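Local coordinates for mandelate racemase/muconate lactonizing enzyme-like protein (Rubrobacter xylanophilus DSM 9941, PDB 2QQ6), which binds magnesium through an enolase-superfamily barrel of the mandelate racemase/muconate lactonizing type and may act as a lyase, as the family is generally assigned, at residues B[114-127]-B[332-345]. Residues are numbered along the deposited sequence; the frame is centred on the assembly and turned at random.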
loop_
_atom_site.group_PDB
_atom_site.type_symbol
_atom_site.label_atom_id
_atom_site.label_comp_id
_atom_site.label_asym_id
_atom_site.label_seq_id
_atom_site.Cartn_x
_atom_site.Cartn_y
_atom_site.Cartn_z
ATOM N N LEU B 114 19.096 -14.926 12.159
ATOM C CA LEU B 114 18.919 -14.734 10.728
ATOM C C LEU B 114 19.937 -15.526 9.915
ATOM O O LEU B 114 20.278 -15.149 8.792
ATOM C CB LEU B 114 19.017 -13.249 10.386
ATOM C CG LEU B 114 17.929 -12.399 11.051
ATOM C CD1 LEU B 114 18.109 -10.930 10.686
ATOM C CD2 LEU B 114 16.556 -12.895 10.615
ATOM N N GLY B 115 20.418 -16.624 10.492
ATOM C CA GLY B 115 21.372 -17.460 9.794
ATOM C C GLY B 115 22.825 -17.263 10.170
ATOM O O GLY B 115 23.666 -18.084 9.808
ATOM N N GLY B 116 23.136 -16.189 10.889
ATOM C CA GLY B 116 24.519 -15.964 11.270
ATOM C C GLY B 116 25.130 -14.739 10.618
ATOM O O GLY B 116 24.497 -14.086 9.789
ATOM N N ALA B 117 26.376 -14.439 10.973
ATOM C CA ALA B 117 27.037 -13.259 10.452
ATOM C C ALA B 117 28.191 -13.543 9.514
ATOM O O ALA B 117 28.986 -14.457 9.737
ATOM C CB ALA B 117 27.520 -12.396 11.610
ATOM N N PHE B 118 28.269 -12.739 8.454
ATOM C CA PHE B 118 29.334 -12.838 7.464
ATOM C C PHE B 118 30.377 -11.800 7.852
ATOM O O PHE B 118 31.580 -11.994 7.644
ATOM C CB PHE B 118 28.800 -12.548 6.053
ATOM C CG PHE B 118 27.970 -13.654 5.476
ATOM C CD1 PHE B 118 26.675 -13.881 5.926
ATOM C CD2 PHE B 118 28.497 -14.496 4.506
ATOM C CE1 PHE B 118 25.924 -14.937 5.418
ATOM C CE2 PHE B 118 27.747 -15.559 3.990
ATOM C CZ PHE B 118 26.466 -15.778 4.447
ATOM N N ARG B 119 29.897 -10.695 8.420
ATOM C CA ARG B 119 30.751 -9.602 8.875
ATOM C C ARG B 119 30.151 -9.089 10.180
ATOM O O ARG B 119 28.926 -9.119 10.364
ATOM C CB ARG B 119 30.792 -8.480 7.835
ATOM C CG ARG B 119 29.458 -7.752 7.646
ATOM C CD ARG B 119 29.505 -6.819 6.443
ATOM N NE ARG B 119 29.838 -7.556 5.231
ATOM C CZ ARG B 119 29.054 -8.476 4.677
ATOM N NH1 ARG B 119 27.882 -8.773 5.220
ATOM N NH2 ARG B 119 29.447 -9.108 3.584
ATOM N N ARG B 120 31.012 -8.617 11.083
ATOM C CA ARG B 120 30.552 -8.129 12.381
ATOM C C ARG B 120 30.323 -6.618 12.441
ATOM O O ARG B 120 29.531 -6.144 13.255
ATOM C CB ARG B 120 31.537 -8.539 13.470
ATOM C CG ARG B 120 30.869 -8.777 14.823
ATOM C CD ARG B 120 30.191 -10.153 14.887
ATOM N NE ARG B 120 30.815 -11.001 15.907
ATOM C CZ ARG B 120 30.665 -12.326 15.976
ATOM N NH1 ARG B 120 29.910 -12.961 15.079
ATOM N NH2 ARG B 120 31.270 -13.028 16.941
ATOM N N ARG B 121 31.017 -5.860 11.597
ATOM C CA ARG B 121 30.832 -4.412 11.578
ATOM C C ARG B 121 30.449 -3.966 10.175
ATOM O O ARG B 121 31.119 -4.323 9.191
ATOM C CB ARG B 121 32.093 -3.687 12.035
ATOM C CG ARG B 121 33.209 -3.615 11.021
ATOM C CD ARG B 121 34.329 -2.747 11.587
ATOM N NE ARG B 121 35.086 -2.045 10.555
ATOM C CZ ARG B 121 35.711 -0.892 10.767
ATOM N NH1 ARG B 121 35.660 -0.329 11.965
ATOM N NH2 ARG B 121 36.377 -0.296 9.783
ATOM N N VAL B 122 29.369 -3.180 10.102
ATOM C CA VAL B 122 28.830 -2.696 8.837
ATOM C C VAL B 122 29.072 -1.224 8.508
ATOM O O VAL B 122 28.878 -0.320 9.325
ATOM C CB VAL B 122 27.306 -2.993 8.739
ATOM C CG1 VAL B 122 26.969 -4.215 9.581
ATOM C CG2 VAL B 122 26.474 -1.773 9.150
ATOM N N ARG B 123 29.480 -1.012 7.267
ATOM C CA ARG B 123 29.782 0.305 6.744
ATOM C C ARG B 123 28.537 1.087 6.337
ATOM O O ARG B 123 27.588 0.538 5.771
ATOM C CB ARG B 123 30.722 0.135 5.561
ATOM C CG ARG B 123 31.006 1.364 4.785
ATOM C CD ARG B 123 31.677 0.938 3.517
ATOM N NE ARG B 123 31.853 2.048 2.598
ATOM C CZ ARG B 123 32.192 1.901 1.325
ATOM N NH1 ARG B 123 32.386 0.684 0.833
ATOM N NH2 ARG B 123 32.341 2.969 0.552
ATOM N N LEU B 124 28.561 2.382 6.626
ATOM C CA LEU B 124 27.446 3.268 6.313
ATOM C C LEU B 124 27.813 4.266 5.233
ATOM O O LEU B 124 28.963 4.322 4.791
ATOM C CB LEU B 124 27.050 4.065 7.548
ATOM C CG LEU B 124 26.697 3.296 8.804
ATOM C CD1 LEU B 124 26.753 4.249 9.969
ATOM C CD2 LEU B 124 25.329 2.660 8.663
ATOM N N TYR B 125 26.809 5.036 4.812
ATOM C CA TYR B 125 26.983 6.116 3.839
ATOM C C TYR B 125 26.184 7.307 4.384
ATOM O O TYR B 125 25.132 7.131 5.024
ATOM C CB TYR B 125 26.559 5.694 2.409
ATOM C CG TYR B 125 25.082 5.643 2.048
ATOM C CD1 TYR B 125 24.371 6.810 1.772
ATOM C CD2 TYR B 125 24.426 4.415 1.858
ATOM C CE1 TYR B 125 23.056 6.766 1.304
ATOM C CE2 TYR B 125 23.107 4.366 1.390
ATOM C CZ TYR B 125 22.434 5.549 1.110
ATOM O OH TYR B 125 21.153 5.530 0.598
ATOM N N ALA B 126 26.709 8.512 4.182
ATOM C CA ALA B 126 26.056 9.706 4.704
ATOM C C ALA B 126 25.282 10.523 3.673
ATOM O O ALA B 126 25.825 10.960 2.653
ATOM C CB ALA B 126 27.085 10.586 5.408
ATOM N N ASP B 127 23.996 10.706 3.946
ATOM C CA ASP B 127 23.142 11.491 3.073
ATOM C C ASP B 127 23.472 12.953 3.395
ATOM O O ASP B 127 23.347 13.386 4.541
ATOM C CB ASP B 127 21.669 11.175 3.368
ATOM C CG ASP B 127 20.724 11.790 2.351
ATOM O OD1 ASP B 127 20.565 13.033 2.344
ATOM O OD2 ASP B 127 20.145 11.023 1.549
ATOM N N VAL B 332 20.693 -7.375 9.596
ATOM C CA VAL B 332 20.411 -7.966 8.295
ATOM C C VAL B 332 21.624 -7.764 7.393
ATOM O O VAL B 332 22.019 -8.677 6.663
ATOM C CB VAL B 332 19.153 -7.321 7.662
ATOM C CG1 VAL B 332 18.961 -7.810 6.230
ATOM C CG2 VAL B 332 17.928 -7.667 8.504
ATOM N N CYS B 333 22.221 -6.576 7.459
ATOM C CA CYS B 333 23.412 -6.281 6.668
ATOM C C CYS B 333 24.517 -7.291 6.971
ATOM O O CYS B 333 25.368 -7.572 6.127
ATOM C CB CYS B 333 23.942 -4.887 6.984
ATOM S SG CYS B 333 22.859 -3.554 6.507
ATOM N N ALA B 334 24.494 -7.841 8.177
ATOM C CA ALA B 334 25.507 -8.794 8.602
ATOM C C ALA B 334 25.263 -10.205 8.106
ATOM O O ALA B 334 26.206 -10.918 7.765
ATOM C CB ALA B 334 25.585 -8.795 10.112
ATOM N N ALA B 335 23.992 -10.594 8.070
ATOM C CA ALA B 335 23.569 -11.930 7.658
ATOM C C ALA B 335 23.496 -12.203 6.150
ATOM O O ALA B 335 22.984 -13.244 5.730
ATOM C CB ALA B 335 22.218 -12.238 8.292
ATOM N N VAL B 336 24.001 -11.289 5.333
ATOM C CA VAL B 336 23.943 -11.484 3.896
ATOM C C VAL B 336 25.277 -11.194 3.243
ATOM O O VAL B 336 25.940 -10.215 3.581
ATOM C CB VAL B 336 22.859 -10.594 3.278
ATOM C CG1 VAL B 336 21.496 -11.012 3.806
ATOM C CG2 VAL B 336 23.126 -9.143 3.608
ATOM N N SER B 337 25.663 -12.043 2.295
ATOM C CA SER B 337 26.945 -11.898 1.612
ATOM C C SER B 337 27.051 -10.699 0.673
ATOM O O SER B 337 28.141 -10.162 0.466
ATOM C CB SER B 337 27.268 -13.169 0.816
ATOM O OG SER B 337 26.780 -13.085 -0.516
ATOM N N ASN B 338 25.927 -10.285 0.101
ATOM C CA ASN B 338 25.937 -9.173 -0.835
ATOM C C ASN B 338 25.690 -7.798 -0.229
ATOM O O ASN B 338 25.180 -6.904 -0.904
ATOM C CB ASN B 338 24.934 -9.421 -1.970
ATOM C CG ASN B 338 23.550 -9.798 -1.469
ATOM O OD1 ASN B 338 22.562 -9.617 -2.183
ATOM N ND2 ASN B 338 23.472 -10.340 -0.253
ATOM N N PHE B 339 26.048 -7.611 1.036
ATOM C CA PHE B 339 25.850 -6.310 1.644
ATOM C C PHE B 339 26.886 -5.350 1.099
ATOM O O PHE B 339 28.039 -5.726 0.880
ATOM C CB PHE B 339 25.994 -6.360 3.158
ATOM C CG PHE B 339 26.072 -4.999 3.780
ATOM C CD1 PHE B 339 24.974 -4.141 3.743
ATOM C CD2 PHE B 339 27.261 -4.535 4.315
ATOM C CE1 PHE B 339 25.069 -2.835 4.222
ATOM C CE2 PHE B 339 27.357 -3.232 4.791
ATOM C CZ PHE B 339 26.257 -2.385 4.743
ATOM N N ALA B 340 26.466 -4.107 0.895
ATOM C CA ALA B 340 27.343 -3.063 0.376
ATOM C C ALA B 340 27.463 -1.901 1.368
ATOM O O ALA B 340 28.486 -1.769 2.032
ATOM C CB ALA B 340 26.810 -2.574 -0.956
ATOM N N VAL B 341 26.433 -1.060 1.459
ATOM C CA VAL B 341 26.438 0.064 2.393
ATOM C C VAL B 341 25.058 0.402 2.905
ATOM O O VAL B 341 24.074 0.375 2.164
ATOM C CB VAL B 341 27.008 1.375 1.792
ATOM C CG1 VAL B 341 28.421 1.625 2.315
ATOM C CG2 VAL B 341 26.974 1.322 0.282
ATOM N N LEU B 342 24.998 0.737 4.188
ATOM C CA LEU B 342 23.746 1.103 4.827
ATOM C C LEU B 342 23.698 2.633 4.906
ATOM O O LEU B 342 24.725 3.300 5.063
ATOM C CB LEU B 342 23.664 0.466 6.223
ATOM C CG LEU B 342 22.487 0.830 7.125
ATOM C CD1 LEU B 342 21.191 0.619 6.396
ATOM C CD2 LEU B 342 22.533 -0.006 8.372
ATOM N N GLU B 343 22.497 3.185 4.774
ATOM C CA GLU B 343 22.325 4.621 4.810
ATOM C C GLU B 343 22.140 5.198 6.197
ATOM O O GLU B 343 21.545 4.575 7.078
ATOM C CB GLU B 343 21.127 5.033 3.956
ATOM C CG GLU B 343 20.596 6.422 4.286
ATOM C CD GLU B 343 19.533 6.899 3.318
ATOM O OE1 GLU B 343 18.782 6.051 2.796
ATOM O OE2 GLU B 343 19.441 8.127 3.089
ATOM N N TRP B 344 22.677 6.401 6.376
ATOM C CA TRP B 344 22.533 7.147 7.614
ATOM C C TRP B 344 22.034 8.484 7.085
ATOM O O TRP B 344 22.622 9.057 6.168
ATOM C CB TRP B 344 23.868 7.303 8.350
ATOM C CG TRP B 344 23.708 8.030 9.666
ATOM C CD1 TRP B 344 22.802 7.750 10.656
ATOM C CD2 TRP B 344 24.454 9.168 10.121
ATOM N NE1 TRP B 344 22.937 8.643 11.693
ATOM C CE2 TRP B 344 23.944 9.523 11.390
ATOM C CE3 TRP B 344 25.506 9.921 9.579
ATOM C CZ2 TRP B 344 24.450 10.600 12.128
ATOM C CZ3 TRP B 344 26.008 10.990 10.312
ATOM C CH2 TRP B 344 25.480 11.319 11.572
ATOM N N HIS B 345 20.933 8.961 7.646
ATOM C CA HIS B 345 20.316 10.201 7.199
ATOM C C HIS B 345 20.223 11.194 8.363
ATOM O O HIS B 345 19.381 12.093 8.347
ATOM C CB HIS B 345 18.920 9.850 6.659
ATOM C CG HIS B 345 18.287 10.914 5.816
ATOM N ND1 HIS B 345 17.844 12.115 6.330
ATOM C CD2 HIS B 345 17.981 10.935 4.496
ATOM C CE1 HIS B 345 17.293 12.830 5.362
ATOM N NE2 HIS B 345 17.364 12.137 4.239
#
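The F118 ring has the backbone of V336 and S337 over one face and A334 O at its edge. The guanidinium of R119 carries F339 CB on one face, and its plane is turned 53° from the F339 ring. V336 O lies near the guanidinium plane and accepts a hydrogen bond from R119 NH1 at 2.9 Å. The R119 chain bends at chi3 (58°), which brings NH1 back to the turn 336-339. On the F339 ring, C333 CB lies over one face and V341 N over the opposite one, with R123 O at the edge. V122 CB packs against F339 CE2 at 4.0 Å. V341 CG1 lies over one face of the R123 guanidinium, whose NH2 forms a salt bridge with E212. The Y125 ring has E343 on one face and V341 CB at its edge.

Strands 121-127 and 342-344 are parallel neighbours in the barrel domain of the enolase superfamily. L342 N donates a hydrogen bond to R123 O at 3.0 Å, nearly straight at 174°. Three more hydrogen bonds continue the ladder. On one face of this sheet L124 CD2 packs on L342 CB at 3.7 Å. On the other, Y125 and E343 lie near the magnesium site of D216, E242 and E268. K169 NZ and Y125 OH are hydrogen-bonded, and N319 N hydrogen-bonds E343 OE1. Before the strand, F118 N hydrogen-bonds A334 O at 2.8 Å, tying the loop to helix 323-334.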